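Local coordinates for protein phosphoacetylglucosamine mutase (Aspergillus lentulus, PDB 5O9X) that interconverts N-acetylglucosamine 6-phosphate and N-acetylglucosamine 1-phosphate as a phosphomutase of UDP-N-acetylglucosamine synthesis, caught here with glucose 1,6-bisphosphate in its pocket, at residues S315-L320 against E412-L417; A321-I326 against Q408-C413. The protein carries 1 engineered substitution. All blocks are in the same frame, centred on the assembly; numbering follows the deposited sequence.

Contact 1. Residues S315-L320 against E412-L417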
ATOM      1  N   SER A 315       0.443  19.589   5.241  1.00 16.43           N
ATOM      2  CA  SER A 315       0.940  20.903   5.689  1.00 18.32           C
ATOM      3  C   SER A 315       1.802  21.530   4.560  1.00 18.83           C
ATOM      4  O   SER A 315       1.627  22.697   4.229  1.00 19.93           O
ATOM      5  CB  SER A 315       1.800  20.675   6.932  1.00 19.40           C
ATOM      6  OG  SER A 315       2.678  21.736   7.169  1.00 22.15           O
ATOM      7  N   PHE A 316       2.783  20.787   4.042  1.00 19.29           N
ATOM      8  CA  PHE A 316       3.662  21.305   3.000  1.00 18.64           C
ATOM      9  C   PHE A 316       2.861  21.762   1.767  1.00 20.73           C
ATOM     10  O   PHE A 316       3.021  22.868   1.280  1.00 20.63           O
ATOM     11  CB  PHE A 316       4.664  20.238   2.574  1.00 19.32           C
ATOM     12  CG  PHE A 316       5.737  20.764   1.662  1.00 19.32           C
ATOM     13  CD1 PHE A 316       6.493  21.892   2.043  1.00 20.79           C
ATOM     14  CD2 PHE A 316       5.974  20.159   0.441  1.00 21.06           C
ATOM     15  CE1 PHE A 316       7.491  22.380   1.180  1.00 20.49           C
ATOM     16  CE2 PHE A 316       6.998  20.601  -0.398  1.00 21.18           C
ATOM     17  CZ  PHE A 316       7.759  21.710  -0.004  1.00 19.30           C
ATOM     18  N   ILE A 317       1.996  20.918   1.247  1.00 19.29           N
ATOM     19  CA  ILE A 317       1.214  21.268   0.082  1.00 19.04           C
ATOM     20  C   ILE A 317       0.332  22.530   0.280  1.00 21.42           C
ATOM     21  O   ILE A 317       0.183  23.380  -0.645  1.00 18.55           O
ATOM     22  CB  ILE A 317       0.405  20.062  -0.505  1.00 19.52           C
ATOM     23  CG1 ILE A 317       1.394  18.978  -0.978  1.00 21.53           C
ATOM     24  CG2 ILE A 317      -0.590  20.529  -1.624  1.00 20.59           C
ATOM     25  CD1 ILE A 317       0.741  17.592  -1.227  1.00 21.32           C
ATOM     26  N   GLY A 318      -0.290  22.632   1.452  1.00 19.93           N
ATOM     27  CA  GLY A 318      -1.040  23.807   1.812  1.00 20.36           C
ATOM     28  C   GLY A 318      -0.208  25.054   1.846  1.00 20.71           C
ATOM     29  O   GLY A 318      -0.677  26.086   1.340  1.00 21.14           O
ATOM     30  N   ASP A 319       0.991  25.000   2.438  1.00 16.38           N
ATOM     31  CA  ASP A 319       1.877  26.161   2.426  1.00 19.72           C
ATOM     32  C   ASP A 319       2.330  26.491   0.983  1.00 18.76           C
ATOM     33  O   ASP A 319       2.414  27.687   0.640  1.00 18.89           O
ATOM     34  CB  ASP A 319       3.131  25.934   3.295  1.00 21.20           C
ATOM     35  CG  ASP A 319       2.805  25.831   4.787  1.00 25.44           C
ATOM     36  OD1 ASP A 319       1.669  26.186   5.260  1.00 23.70           O
ATOM     37  OD2 ASP A 319       3.762  25.463   5.498  1.00 25.09           O
ATOM     38  N   LEU A 320       2.626  25.496   0.138  1.00 15.67           N
ATOM     39  CA  LEU A 320       3.032  25.808  -1.232  1.00 18.02           C
ATOM     40  C   LEU A 320       1.886  26.426  -2.048  1.00 21.81           C
ATOM     41  O   LEU A 320       2.130  27.383  -2.773  1.00 20.32           O
ATOM     42  CB  LEU A 320       3.498  24.564  -2.027  1.00 17.07           C
ATOM     43  CG  LEU A 320       4.860  24.001  -1.645  1.00 18.41           C
ATOM     44  CD1 LEU A 320       5.123  22.708  -2.491  1.00 19.10           C
ATOM     45  CD2 LEU A 320       6.024  25.029  -1.755  1.00 19.29           C
ATOM     46  N   GLU A 412       6.443  25.925  -9.087  1.00 20.79           N
ATOM     47  CA  GLU A 412       7.331  24.941  -9.684  1.00 23.59           C
ATOM     48  C   GLU A 412       7.592  23.768  -8.723  1.00 24.08           C
ATOM     49  O   GLU A 412       7.725  22.654  -9.170  1.00 20.69           O
ATOM     50  CB  GLU A 412       8.691  25.571 -10.099  1.00 32.39           C
ATOM     51  CG  GLU A 412       8.608  26.152 -11.541  1.00 44.35           C
ATOM     52  CD  GLU A 412       9.766  27.096 -11.927  1.00 50.32           C
ATOM     53  OE1 GLU A 412      10.953  26.692 -11.797  1.00 60.20           O
ATOM     54  OE2 GLU A 412       9.489  28.251 -12.364  1.00 48.30           O
ATOM     55  N   CYS A 413       7.704  24.058  -7.421  1.00 22.92           N
ATOM     56  CA  CYS A 413       7.876  22.971  -6.439  1.00 23.13           C
ATOM     57  C   CYS A 413       6.624  22.086  -6.488  1.00 22.36           C
ATOM     58  O   CYS A 413       6.726  20.874  -6.572  1.00 26.45           O
ATOM     59  CB  CYS A 413       8.129  23.585  -5.045  1.00 23.74           C
ATOM     60  SG  CYS A 413       8.625  22.287  -3.893  1.00 27.99           S
ATOM     61  N   LEU A 414       5.428  22.665  -6.521  1.00 21.68           N
ATOM     62  CA  LEU A 414       4.221  21.831  -6.606  1.00 22.82           C
ATOM     63  C   LEU A 414       4.179  20.979  -7.836  1.00 22.42           C
ATOM     64  O   LEU A 414       3.784  19.805  -7.788  1.00 20.16           O
ATOM     65  CB  LEU A 414       2.930  22.676  -6.573  1.00 25.29           C
ATOM     66  CG  LEU A 414       2.385  23.085  -5.242  1.00 30.60           C
ATOM     67  CD1 LEU A 414       1.332  24.150  -5.497  1.00 29.83           C
ATOM     68  CD2 LEU A 414       1.791  21.853  -4.511  1.00 28.40           C
ATOM     69  N   GLN A 415       4.591  21.542  -8.977  1.00 22.30           N
ATOM     70  CA  GLN A 415       4.567  20.788 -10.242  1.00 22.53           C
ATOM     71  C   GLN A 415       5.495  19.596 -10.150  1.00 22.50           C
ATOM     72  O   GLN A 415       5.126  18.480 -10.544  1.00 24.08           O
ATOM     73  CB  GLN A 415       5.032  21.691 -11.443  1.00 24.86           C
ATOM     74  CG  GLN A 415       4.147  22.918 -11.710  1.00 24.97           C
ATOM     75  CD  GLN A 415       4.809  23.957 -12.667  1.00 30.11           C
ATOM     76  OE1 GLN A 415       6.025  23.888 -12.941  1.00 28.50           O
ATOM     77  NE2 GLN A 415       3.993  24.890 -13.200  1.00 30.91           N
ATOM     78  N   ALA A 416       6.694  19.816  -9.591  1.00 21.34           N
ATOM     79  CA  ALA A 416       7.642  18.730  -9.441  1.00 22.33           C
ATOM     80  C   ALA A 416       7.045  17.583  -8.499  1.00 22.51           C
ATOM     81  O   ALA A 416       7.224  16.364  -8.754  1.00 21.33           O
ATOM     82  CB  ALA A 416       8.960  19.269  -8.875  1.00 21.37           C
ATOM     83  N   LEU A 417       6.376  18.009  -7.430  1.00 20.97           N
ATOM     84  CA  LEU A 417       5.763  17.083  -6.461  1.00 23.49           C
ATOM     85  C   LEU A 417       4.744  16.171  -7.184  1.00 22.81           C
ATOM     86  O   LEU A 417       4.667  14.977  -6.924  1.00 24.67           O
ATOM     87  CB  LEU A 417       5.160  17.959  -5.341  1.00 27.57           C
ATOM     88  CG  LEU A 417       4.533  17.394  -4.083  1.00 38.88           C
ATOM     89  CD1 LEU A 417       4.882  18.319  -2.906  1.00 36.46           C
ATOM     90  CD2 LEU A 417       3.052  17.467  -4.396  1.00 43.48           C
TER
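Helix-helix packing inside the third alpha/beta domain of this phosphohexomutase brings L320, F316 and I317 of helix 306-324 against C413, L414 and L417 of helix 405-420. The two helices run roughly antiparallel, with 140° between their directions and local axes 10.3 Å apart at closest approach, and the interface is wholly apolar. The CB of L320 is directed toward the partner helix. The L320 and L414 side chains lie alongside one another, extending in opposite senses, with L320 CB 3.7 Å from L414 CG, while L320 CD1 reaches over to C413 SG at 3.8 Å. The same sulfur also approaches the F316 ring in an oblique sulfur-aromatic contact, C413 SG lying 4.0 Å from F316 CZ. One face of that ring is lined from within its own helix by L320 CG, displaced toward the rim. L417 occupies the next turn of its helix. Its CG is anti to the backbone N (chi1 -175°), and chi2 of 143° turns the methyls: L417 CD1 sits near the plane of the F316 ring, at the edge formed by F316 CD2 and CE2, and also near I317 CG1, while L417 CD2 meets I317 CG1 and CD1. Beyond these pairs, I387 and F389 of strand 385-389 touch I317 and L417, so the layer continues onto the sheet. I317 spans both leucines, I317 CD1 lying 3.9 Å from L417 CD2 and I317 CG2 4.0 Å from L414 CD2.

Contact 2. Residues A321-I326 against Q408-C413; sequences ARSAGI and QRSLEC
S323 holds OG anti to its backbone N (chi1 174°), whereas S410 holds OG anti to its carbonyl carbon (chi1 -76°), and between them these rotations bring the two hydroxyls together. S323 OG and S410 OG lie 2.6 Å apart in a short hydrogen bond, in which either may be the donor. The serines also meet through carbon, S323 CB lying 3.8 Å from S410 CB. Both residues are partly exposed, so this polar link lies toward the outer side of the interface. Next to it A324 points toward helix 405-420, and its small side chain permits close backbone approach: the CA atoms of A324 and L411 are 5.1 Å apart. A324 CB rests 3.8 Å from L411 N and also comes up against CB of the same leucine. The contact takes in the C-terminal end of helix 306-324, which closes in a Schellman motif. G325, with a positive phi of 89°, leaves the helical conformation, and I326 N bonds back to A321 O at 2.9 Å, while G325 N reaches R322 O. This turn directs I326 back toward the partner helix, where its side chain crosses that of L411 at about a right angle and the tip methyls, I326 CD1 and L411 CD1, are 3.7 Å apart. P402 also touches L411, and T400 touches I326, so residues leading into helix 405-420 also pack here. Within helix 405-420 itself, not across the contact, Q408 NE2 donates to E412 OE2 at 2.8 Å; E412 OE2 accepts through its anti lone pair and lies close to the amide plane of Q408.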
ATOM      1  N   ALA A 321       0.660  25.881  -1.892  1.00 18.14           N
ATOM      2  CA  ALA A 321      -0.495  26.436  -2.607  1.00 19.43           C
ATOM      3  C   ALA A 321      -0.761  27.880  -2.182  1.00 20.48           C
ATOM      4  O   ALA A 321      -1.034  28.729  -3.047  1.00 24.87           O
ATOM      5  CB  ALA A 321      -1.735  25.570  -2.386  1.00 18.94           C
ATOM      6  N   ARG A 322      -0.674  28.186  -0.882  1.00 19.71           N
ATOM      7  CA  ARG A 322      -0.793  29.551  -0.440  1.00 23.89           C
ATOM      8  C   ARG A 322       0.285  30.470  -1.011  1.00 23.75           C
ATOM      9  O   ARG A 322       0.034  31.618  -1.422  1.00 22.04           O
ATOM     10  CB  ARG A 322      -0.689  29.604   1.081  1.00 26.42           C
ATOM     11  CG  ARG A 322      -1.132  30.900   1.735  1.00 34.97           C
ATOM     12  CD  ARG A 322      -1.078  30.758   3.285  1.00 41.61           C
ATOM     13  NE  ARG A 322      -1.723  29.496   3.730  1.00 45.45           N
ATOM     14  CZ  ARG A 322      -1.100  28.490   4.356  1.00 52.82           C
ATOM     15  NH1 ARG A 322       0.211  28.616   4.669  1.00 46.47           N
ATOM     16  NH2 ARG A 322      -1.784  27.355   4.670  1.00 45.08           N
ATOM     17  N   SER A 323       1.510  30.001  -0.912  1.00 21.72           N
ATOM     18  CA  SER A 323       2.655  30.733  -1.453  1.00 25.16           C
ATOM     19  C   SER A 323       2.556  31.006  -2.994  1.00 24.77           C
ATOM     20  O   SER A 323       2.969  32.097  -3.484  1.00 23.66           O
ATOM     21  CB  SER A 323       3.907  29.970  -1.036  1.00 22.59           C
ATOM     22  OG  SER A 323       5.040  30.526  -1.628  1.00 31.38           O
ATOM     23  N   ALA A 324       2.026  30.029  -3.738  1.00 19.66           N
ATOM     24  CA  ALA A 324       1.861  30.107  -5.165  1.00 21.53           C
ATOM     25  C   ALA A 324       0.629  30.989  -5.570  1.00 24.14           C
ATOM     26  O   ALA A 324       0.458  31.246  -6.755  1.00 27.66           O
ATOM     27  CB  ALA A 324       1.722  28.707  -5.796  1.00 20.26           C
ATOM     28  N   GLY A 325      -0.234  31.342  -4.618  1.00 22.37           N
ATOM     29  CA  GLY A 325      -1.351  32.269  -4.798  1.00 25.05           C
ATOM     30  C   GLY A 325      -2.562  31.497  -5.255  1.00 26.02           C
ATOM     31  O   GLY A 325      -3.520  32.072  -5.802  1.00 26.41           O
ATOM     32  N   ILE A 326      -2.546  30.185  -5.007  1.00 24.56           N
ATOM     33  CA  ILE A 326      -3.619  29.296  -5.475  1.00 24.86           C
ATOM     34  C   ILE A 326      -4.377  28.450  -4.389  1.00 25.91           C
ATOM     35  O   ILE A 326      -5.061  27.466  -4.754  1.00 27.50           O
ATOM     36  CB  ILE A 326      -3.177  28.400  -6.685  1.00 26.66           C
ATOM     37  CG1 ILE A 326      -1.954  27.483  -6.350  1.00 27.39           C
ATOM     38  CG2 ILE A 326      -3.066  29.263  -7.972  1.00 27.73           C
ATOM     39  CD1 ILE A 326      -1.606  26.477  -7.441  1.00 24.61           C
ATOM     40  N   GLN A 408       6.185  31.863  -8.269  1.00 20.50           N
ATOM     41  CA  GLN A 408       6.643  30.929  -9.293  1.00 24.27           C
ATOM     42  C   GLN A 408       7.476  29.774  -8.679  1.00 21.18           C
ATOM     43  O   GLN A 408       7.399  28.626  -9.151  1.00 22.54           O
ATOM     44  CB  GLN A 408       7.526  31.695 -10.314  1.00 22.91           C
ATOM     45  CG  GLN A 408       7.992  30.884 -11.538  1.00 29.08           C
ATOM     46  CD  GLN A 408       6.798  30.373 -12.388  1.00 40.30           C
ATOM     47  OE1 GLN A 408       5.737  31.072 -12.542  1.00 38.89           O
ATOM     48  NE2 GLN A 408       6.934  29.131 -12.905  1.00 38.79           N
ATOM     49  N   ARG A 409       8.361  30.080  -7.731  1.00 19.28           N
ATOM     50  CA  ARG A 409       9.191  28.999  -7.131  1.00 19.77           C
ATOM     51  C   ARG A 409       8.278  27.940  -6.441  1.00 20.95           C
ATOM     52  O   ARG A 409       8.486  26.722  -6.585  1.00 20.54           O
ATOM     53  CB  ARG A 409      10.205  29.583  -6.099  1.00 22.89           C
ATOM     54  CG  ARG A 409      11.386  30.294  -6.792  1.00 23.36           C
ATOM     55  CD  ARG A 409      12.516  30.693  -5.821  1.00 23.56           C
ATOM     56  NE  ARG A 409      12.086  31.737  -4.850  1.00 28.75           N
ATOM     57  CZ  ARG A 409      12.168  33.052  -5.056  1.00 25.10           C
ATOM     58  NH1 ARG A 409      12.635  33.507  -6.201  1.00 24.41           N
ATOM     59  NH2 ARG A 409      11.790  33.891  -4.139  1.00 25.59           N
ATOM     60  N   SER A 410       7.284  28.417  -5.682  1.00 20.08           N
ATOM     61  CA  SER A 410       6.344  27.510  -5.034  1.00 21.88           C
ATOM     62  C   SER A 410       5.520  26.745  -6.038  1.00 22.27           C
ATOM     63  O   SER A 410       5.277  25.516  -5.862  1.00 24.06           O
ATOM     64  CB  SER A 410       5.472  28.308  -4.088  1.00 21.99           C
ATOM     65  OG  SER A 410       6.259  28.611  -2.916  1.00 23.06           O
ATOM     66  N   LEU A 411       5.080  27.432  -7.112  1.00 20.94           N
ATOM     67  CA  LEU A 411       4.339  26.733  -8.143  1.00 20.56           C
ATOM     68  C   LEU A 411       5.184  25.619  -8.778  1.00 20.58           C
ATOM     69  O   LEU A 411       4.712  24.444  -8.959  1.00 20.65           O
ATOM     70  CB  LEU A 411       3.758  27.705  -9.210  1.00 22.02           C
ATOM     71  CG  LEU A 411       2.801  27.017 -10.220  1.00 23.83           C
ATOM     72  CD1 LEU A 411       1.438  26.774  -9.555  1.00 22.90           C
ATOM     73  CD2 LEU A 411       2.572  27.946 -11.402  1.00 27.83           C
ATOM     74  N   GLU A 412       6.443  25.925  -9.087  1.00 20.79           N
ATOM     75  CA  GLU A 412       7.331  24.941  -9.684  1.00 23.59           C
ATOM     76  C   GLU A 412       7.592  23.768  -8.723  1.00 24.08           C
ATOM     77  O   GLU A 412       7.725  22.654  -9.170  1.00 20.69           O
ATOM     78  CB  GLU A 412       8.691  25.571 -10.099  1.00 32.39           C
ATOM     79  CG  GLU A 412       8.608  26.152 -11.541  1.00 44.35           C
ATOM     80  CD  GLU A 412       9.766  27.096 -11.927  1.00 50.32           C
ATOM     81  OE1 GLU A 412      10.953  26.692 -11.797  1.00 60.20           O
ATOM     82  OE2 GLU A 412       9.489  28.251 -12.364  1.00 48.30           O
ATOM     83  N   CYS A 413       7.704  24.058  -7.421  1.00 22.92           N
ATOM     84  CA  CYS A 413       7.876  22.971  -6.439  1.00 23.13           C
ATOM     85  C   CYS A 413       6.624  22.086  -6.488  1.00 22.36           C
ATOM     86  O   CYS A 413       6.726  20.874  -6.572  1.00 26.45           O
ATOM     87  CB  CYS A 413       8.129  23.585  -5.045  1.00 23.74           C
ATOM     88  SG  CYS A 413       8.625  22.287  -3.893  1.00 27.99           S
TER

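Overall arrangement
Contacts 1 and 2 are successive parts of one interface between helix 306-324 and helix 405-420, their centres about 7 Å apart, within the third domain. As the first helix advances from 315-320 to 321-326, its partner runs back from 412-417 to 408-413, as expected of near-antiparallel packing. Contact 1 is the more deeply buried: all its touching residues are buried, and branched, aromatic and sulfur-bearing side chains meet without a hydrogen bond. Contact 2 lies farther from the chain's centre, mixing a partly exposed hydroxyl pair with a few apolar contacts of alanine, isoleucine and leucine where one helix ends. L414 CD1 bridges them, packing against A321 N and I326 CD1.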